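Local coordinates for protein aminoglycoside 6-adenylyltransferase (Bacillus subtilis, PDB 2PBE) that confers streptomycin resistance by transferring a nucleoside monophosphate from ATP or GTP to the O-6 position of streptomycin or streptidine, at residues Ala173-Leu184 with Gly237-Cys248. Residues are numbered along the deposited sequence; the frame is centred on the assembly and turned at random.
Sequences ARNEILFAIDHL and GYQEMWKSLFTC
Gly237, at the N-cap of helix 238-263, presents its backbone to the tip of Ile177, whose CD1 lies 3.7 Å from Gly237 C. The ring of Tyr238 then reaches across to the turn between helices 151-173 and 177-204. Ile177 covers one of its faces: CB makes a CH-pi contact 3.9 Å from the ring centroid, while CG1, anti to the backbone N (chi1 -168°), carries CD1 over the ring and against Met241 CG. At the far end of the ring, Tyr238 OH accepts a weak hydrogen bond of 3.3 Å from Ile177 N, in the first turn of helix 177-204.

Met241, a selenomethionine, is the central knob, set among Ile177, Ala180, Ile181 and Leu184. Bends at chi2 and chi3 curl its end so that CE comes 3.5 Å from Ile181 CG1; the Met241 and Ile181 side chains cross at about a right angle. Leu184 CD2 meets the same methyl tip to tip, at 3.7 Å from Met241 CE; Leu172 of helix 151-173 also touches Met241. Beyond, Ser244 offers CB to Leu184 CD2, its OG being hydrogen-bonded to Ser234, and Cys248 SG lies 4.0 Å from Leu184 CD1.

Segments 177-184 and 238-248, inclined at 25° to each other within the C-terminal helical region, thus meet through mostly apolar surfaces: their fit depends chiefly on shape, with the selenomethionine methyl packed between them, and the weak N-H...O bond adds some direction at the turn.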
loop_
_atom_site.group_PDB
_atom_site.type_symbol
_atom_site.label_atom_id
_atom_site.label_comp_id
_atom_site.label_asym_id
_atom_site.label_seq_id
_atom_site.Cartn_x
_atom_site.Cartn_y
_atom_site.Cartn_z
ATOM N N ALA A 173 -20.930 -17.880 16.831
ATOM C CA ALA A 173 -22.019 -18.234 17.740
ATOM C C ALA A 173 -22.850 -19.390 17.194
ATOM O O ALA A 173 -23.448 -20.143 17.957
ATOM C CB ALA A 173 -22.900 -17.029 17.988
ATOM N N ARG A 174 -22.856 -19.532 15.868
ATOM C CA ARG A 174 -23.608 -20.567 15.170
ATOM C C ARG A 174 -22.763 -21.735 14.686
ATOM O O ARG A 174 -23.209 -22.500 13.843
ATOM C CB ARG A 174 -24.319 -19.960 13.960
ATOM C CG ARG A 174 -25.547 -19.139 14.284
ATOM C CD ARG A 174 -26.692 -19.552 13.342
ATOM N NE ARG A 174 -27.989 -18.996 13.741
ATOM C CZ ARG A 174 -29.160 -19.351 13.215
ATOM N NH1 ARG A 174 -29.203 -20.275 12.263
ATOM N NH2 ARG A 174 -30.290 -18.808 13.655
ATOM N N ASN A 175 -21.540 -21.864 15.195
ATOM C CA ASN A 175 -20.662 -22.965 14.805
ATOM C C ASN A 175 -20.289 -23.052 13.335
ATOM O O ASN A 175 -20.194 -24.137 12.766
ATOM C CB ASN A 175 -21.272 -24.288 15.238
ATOM C CG ASN A 175 -20.885 -24.644 16.624
ATOM O OD1 ASN A 175 -19.715 -24.892 16.901
ATOM N ND2 ASN A 175 -21.846 -24.648 17.528
ATOM N N GLU A 176 -20.051 -21.896 12.731
ATOM C CA GLU A 176 -19.679 -21.801 11.327
ATOM C C GLU A 176 -18.338 -21.094 11.310
ATOM O O GLU A 176 -18.179 -20.057 10.663
ATOM C CB GLU A 176 -20.716 -20.956 10.583
ATOM C CG GLU A 176 -22.154 -21.465 10.657
ATOM C CD GLU A 176 -22.403 -22.644 9.743
ATOM O OE1 GLU A 176 -23.593 -22.939 9.475
ATOM O OE2 GLU A 176 -21.415 -23.277 9.296
ATOM N N ILE A 177 -17.371 -21.644 12.029
ATOM C CA ILE A 177 -16.063 -21.014 12.128
ATOM C C ILE A 177 -15.436 -20.686 10.776
ATOM O O ILE A 177 -14.731 -19.688 10.642
ATOM C CB ILE A 177 -15.115 -21.877 12.975
ATOM C CG1 ILE A 177 -13.847 -21.084 13.314
ATOM C CG2 ILE A 177 -14.800 -23.177 12.238
ATOM C CD1 ILE A 177 -13.013 -21.695 14.414
ATOM N N LEU A 178 -15.712 -21.506 9.759
ATOM C CA LEU A 178 -15.163 -21.241 8.428
ATOM C C LEU A 178 -15.827 -20.008 7.824
ATOM O O LEU A 178 -15.185 -19.232 7.113
ATOM C CB LEU A 178 -15.349 -22.461 7.520
ATOM C CG LEU A 178 -14.171 -23.452 7.444
ATOM C CD1 LEU A 178 -13.807 -23.982 8.836
ATOM C CD2 LEU A 178 -14.556 -24.613 6.533
ATOM N N PHE A 179 -17.108 -19.833 8.122
ATOM C CA PHE A 179 -17.861 -18.675 7.632
ATOM C C PHE A 179 -17.254 -17.434 8.285
ATOM O O PHE A 179 -16.999 -16.410 7.630
ATOM C CB PHE A 179 -19.333 -18.805 8.036
ATOM C CG PHE A 179 -20.207 -17.664 7.569
ATOM C CD1 PHE A 179 -20.529 -17.521 6.202
ATOM C CD2 PHE A 179 -20.759 -16.754 8.501
ATOM C CE1 PHE A 179 -21.415 -16.476 5.757
ATOM C CE2 PHE A 179 -21.639 -15.703 8.079
ATOM C CZ PHE A 179 -21.973 -15.561 6.712
ATOM N N ALA A 180 -17.003 -17.551 9.583
ATOM C CA ALA A 180 -16.428 -16.456 10.344
ATOM C C ALA A 180 -15.038 -16.083 9.833
ATOM O O ALA A 180 -14.740 -14.896 9.630
ATOM C CB ALA A 180 -16.373 -16.843 11.802
ATOM N N ILE A 181 -14.210 -17.098 9.600
ATOM C CA ILE A 181 -12.837 -16.913 9.127
ATOM C C ILE A 181 -12.749 -16.221 7.766
ATOM O O ILE A 181 -11.894 -15.364 7.547
ATOM C CB ILE A 181 -12.099 -18.272 9.053
ATOM C CG1 ILE A 181 -11.837 -18.784 10.468
ATOM C CG2 ILE A 181 -10.767 -18.133 8.322
ATOM C CD1 ILE A 181 -11.340 -20.216 10.545
ATOM N N ASP A 182 -13.620 -16.594 6.843
ATOM C CA ASP A 182 -13.570 -15.985 5.519
ATOM C C ASP A 182 -13.905 -14.493 5.571
ATOM O O ASP A 182 -13.296 -13.693 4.862
ATOM C CB ASP A 182 -14.492 -16.741 4.549
ATOM C CG ASP A 182 -13.940 -18.116 4.166
ATOM O OD1 ASP A 182 -13.486 -18.856 5.065
ATOM O OD2 ASP A 182 -13.963 -18.466 2.972
ATOM N N HIS A 183 -14.851 -14.108 6.423
ATOM C CA HIS A 183 -15.216 -12.706 6.535
ATOM C C HIS A 183 -14.136 -11.920 7.277
ATOM O O HIS A 183 -13.878 -10.747 6.985
ATOM C CB HIS A 183 -16.558 -12.555 7.246
ATOM C CG HIS A 183 -17.720 -13.034 6.436
ATOM N ND1 HIS A 183 -17.914 -12.658 5.120
ATOM C CD2 HIS A 183 -18.776 -13.812 6.763
ATOM C CE1 HIS A 183 -19.042 -13.177 4.677
ATOM N NE2 HIS A 183 -19.585 -13.881 5.653
ATOM N N LEU A 184 -13.504 -12.566 8.246
ATOM C CA LEU A 184 -12.448 -11.912 8.989
ATOM C C LEU A 184 -11.278 -11.641 8.035
ATOM O O LEU A 184 -10.794 -10.510 7.908
ATOM C CB LEU A 184 -11.968 -12.801 10.132
ATOM C CG LEU A 184 -10.775 -12.237 10.909
ATOM C CD1 LEU A 184 -11.209 -11.000 11.681
ATOM C CD2 LEU A 184 -10.204 -13.294 11.842
ATOM N N GLY A 237 -9.244 -22.342 16.226
ATOM C CA GLY A 237 -10.033 -22.539 17.414
ATOM C C GLY A 237 -11.096 -21.466 17.541
ATOM O O GLY A 237 -10.868 -20.313 17.186
ATOM N N TYR A 238 -12.256 -21.843 18.067
ATOM C CA TYR A 238 -13.336 -20.895 18.226
ATOM C C TYR A 238 -12.986 -19.733 19.133
ATOM O O TYR A 238 -13.328 -18.589 18.829
ATOM C CB TYR A 238 -14.581 -21.578 18.761
ATOM C CG TYR A 238 -15.428 -22.198 17.686
ATOM C CD1 TYR A 238 -15.173 -23.512 17.235
ATOM C CD2 TYR A 238 -16.466 -21.454 17.069
ATOM C CE1 TYR A 238 -15.939 -24.088 16.166
ATOM C CE2 TYR A 238 -17.232 -22.006 16.000
ATOM C CZ TYR A 238 -16.957 -23.321 15.553
ATOM O OH TYR A 238 -17.667 -23.830 14.493
ATOM N N GLN A 239 -12.326 -20.017 20.254
ATOM C CA GLN A 239 -11.953 -18.951 21.183
ATOM C C GLN A 239 -10.844 -18.090 20.610
ATOM O O GLN A 239 -10.792 -16.893 20.868
ATOM C CB GLN A 239 -11.520 -19.520 22.536
ATOM C CG GLN A 239 -12.520 -20.487 23.154
ATOM C CD GLN A 239 -13.964 -20.038 23.030
ATOM O OE1 GLN A 239 -14.336 -18.961 23.494
ATOM N NE2 GLN A 239 -14.789 -20.876 22.410
ATOM N N GLU A 240 -9.958 -18.697 19.838
ATOM C CA GLU A 240 -8.845 -17.975 19.221
ATOM C C GLU A 240 -9.388 -16.977 18.230
ATOM O O GLU A 240 -8.825 -15.905 18.021
ATOM C CB GLU A 240 -7.926 -18.948 18.499
ATOM C CG GLU A 240 -7.195 -19.898 19.420
ATOM C CD GLU A 240 -6.325 -19.166 20.427
ATOM O OE1 GLU A 240 -5.528 -18.308 19.995
ATOM O OE2 GLU A 240 -6.435 -19.453 21.641
HETATM N N MSE A 241 -10.492 -17.357 17.618
HETATM C CA MSE A 241 -11.143 -16.504 16.647
HETATM C C MSE A 241 -11.762 -15.286 17.307
HETATM O O MSE A 241 -11.643 -14.181 16.776
HETATM C CB MSE A 241 -12.211 -17.293 15.899
HETATM C CG MSE A 241 -11.684 -17.982 14.654
HETATM SE SE MSE A 241 -10.934 -16.687 13.373
HETATM C CE MSE A 241 -12.583 -16.057 12.553
ATOM N N TRP A 242 -12.418 -15.484 18.442
ATOM C CA TRP A 242 -13.030 -14.373 19.157
ATOM C C TRP A 242 -11.924 -13.387 19.497
ATOM O O TRP A 242 -12.114 -12.172 19.425
ATOM C CB TRP A 242 -13.703 -14.854 20.447
ATOM C CG TRP A 242 -15.067 -15.466 20.276
ATOM C CD1 TRP A 242 -15.400 -16.795 20.420
ATOM C CD2 TRP A 242 -16.283 -14.783 19.972
ATOM N NE1 TRP A 242 -16.746 -16.980 20.227
ATOM C CE2 TRP A 242 -17.327 -15.771 19.949
ATOM C CE3 TRP A 242 -16.610 -13.432 19.714
ATOM C CZ2 TRP A 242 -18.681 -15.452 19.677
ATOM C CZ3 TRP A 242 -17.966 -13.100 19.441
ATOM C CH2 TRP A 242 -18.989 -14.125 19.425
ATOM N N LYS A 243 -10.770 -13.936 19.873
ATOM C CA LYS A 243 -9.608 -13.135 20.233
ATOM C C LYS A 243 -9.153 -12.312 19.024
ATOM O O LYS A 243 -8.993 -11.096 19.124
ATOM C CB LYS A 243 -8.498 -14.071 20.733
ATOM C CG LYS A 243 -7.250 -13.373 21.276
ATOM C CD LYS A 243 -6.335 -14.324 22.059
ATOM C CE LYS A 243 -5.755 -15.462 21.225
ATOM N NZ LYS A 243 -4.763 -16.248 22.039
ATOM N N SER A 244 -8.967 -12.961 17.886
ATOM C CA SER A 244 -8.549 -12.260 16.679
ATOM C C SER A 244 -9.509 -11.112 16.377
ATOM O O SER A 244 -9.080 -10.009 16.074
ATOM C CB SER A 244 -8.526 -13.213 15.486
ATOM O OG SER A 244 -7.422 -14.098 15.551
ATOM N N LEU A 245 -10.809 -11.387 16.467
ATOM C CA LEU A 245 -11.844 -10.387 16.186
ATOM C C LEU A 245 -11.811 -9.218 17.147
ATOM O O LEU A 245 -11.869 -8.058 16.733
ATOM C CB LEU A 245 -13.232 -11.032 16.237
ATOM C CG LEU A 245 -14.376 -10.045 15.977
ATOM C CD1 LEU A 245 -14.350 -9.568 14.532
ATOM C CD2 LEU A 245 -15.692 -10.730 16.287
ATOM N N PHE A 246 -11.750 -9.521 18.438
ATOM C CA PHE A 246 -11.703 -8.448 19.414
ATOM C C PHE A 246 -10.437 -7.631 19.239
ATOM O O PHE A 246 -10.442 -6.429 19.491
ATOM C CB PHE A 246 -11.785 -8.985 20.838
ATOM C CG PHE A 246 -13.102 -9.638 21.169
ATOM C CD1 PHE A 246 -14.307 -9.205 20.570
ATOM C CD2 PHE A 246 -13.152 -10.659 22.129
ATOM C CE1 PHE A 246 -15.556 -9.796 20.936
ATOM C CE2 PHE A 246 -14.382 -11.260 22.510
ATOM C CZ PHE A 246 -15.587 -10.827 21.909
ATOM N N THR A 247 -9.366 -8.286 18.804
ATOM C CA THR A 247 -8.097 -7.598 18.584
ATOM C C THR A 247 -8.280 -6.583 17.446
ATOM O O THR A 247 -7.800 -5.460 17.546
ATOM C CB THR A 247 -6.959 -8.622 18.295
ATOM O OG1 THR A 247 -6.738 -9.404 19.475
ATOM C CG2 THR A 247 -5.643 -7.920 17.900
ATOM N N CYS A 248 -8.982 -6.974 16.386
ATOM C CA CYS A 248 -9.265 -6.069 15.278
ATOM C C CYS A 248 -10.110 -4.906 15.804
ATOM O O CYS A 248 -9.945 -3.760 15.385
ATOM C CB CYS A 248 -10.023 -6.795 14.177
ATOM S SG CYS A 248 -9.037 -8.077 13.358
#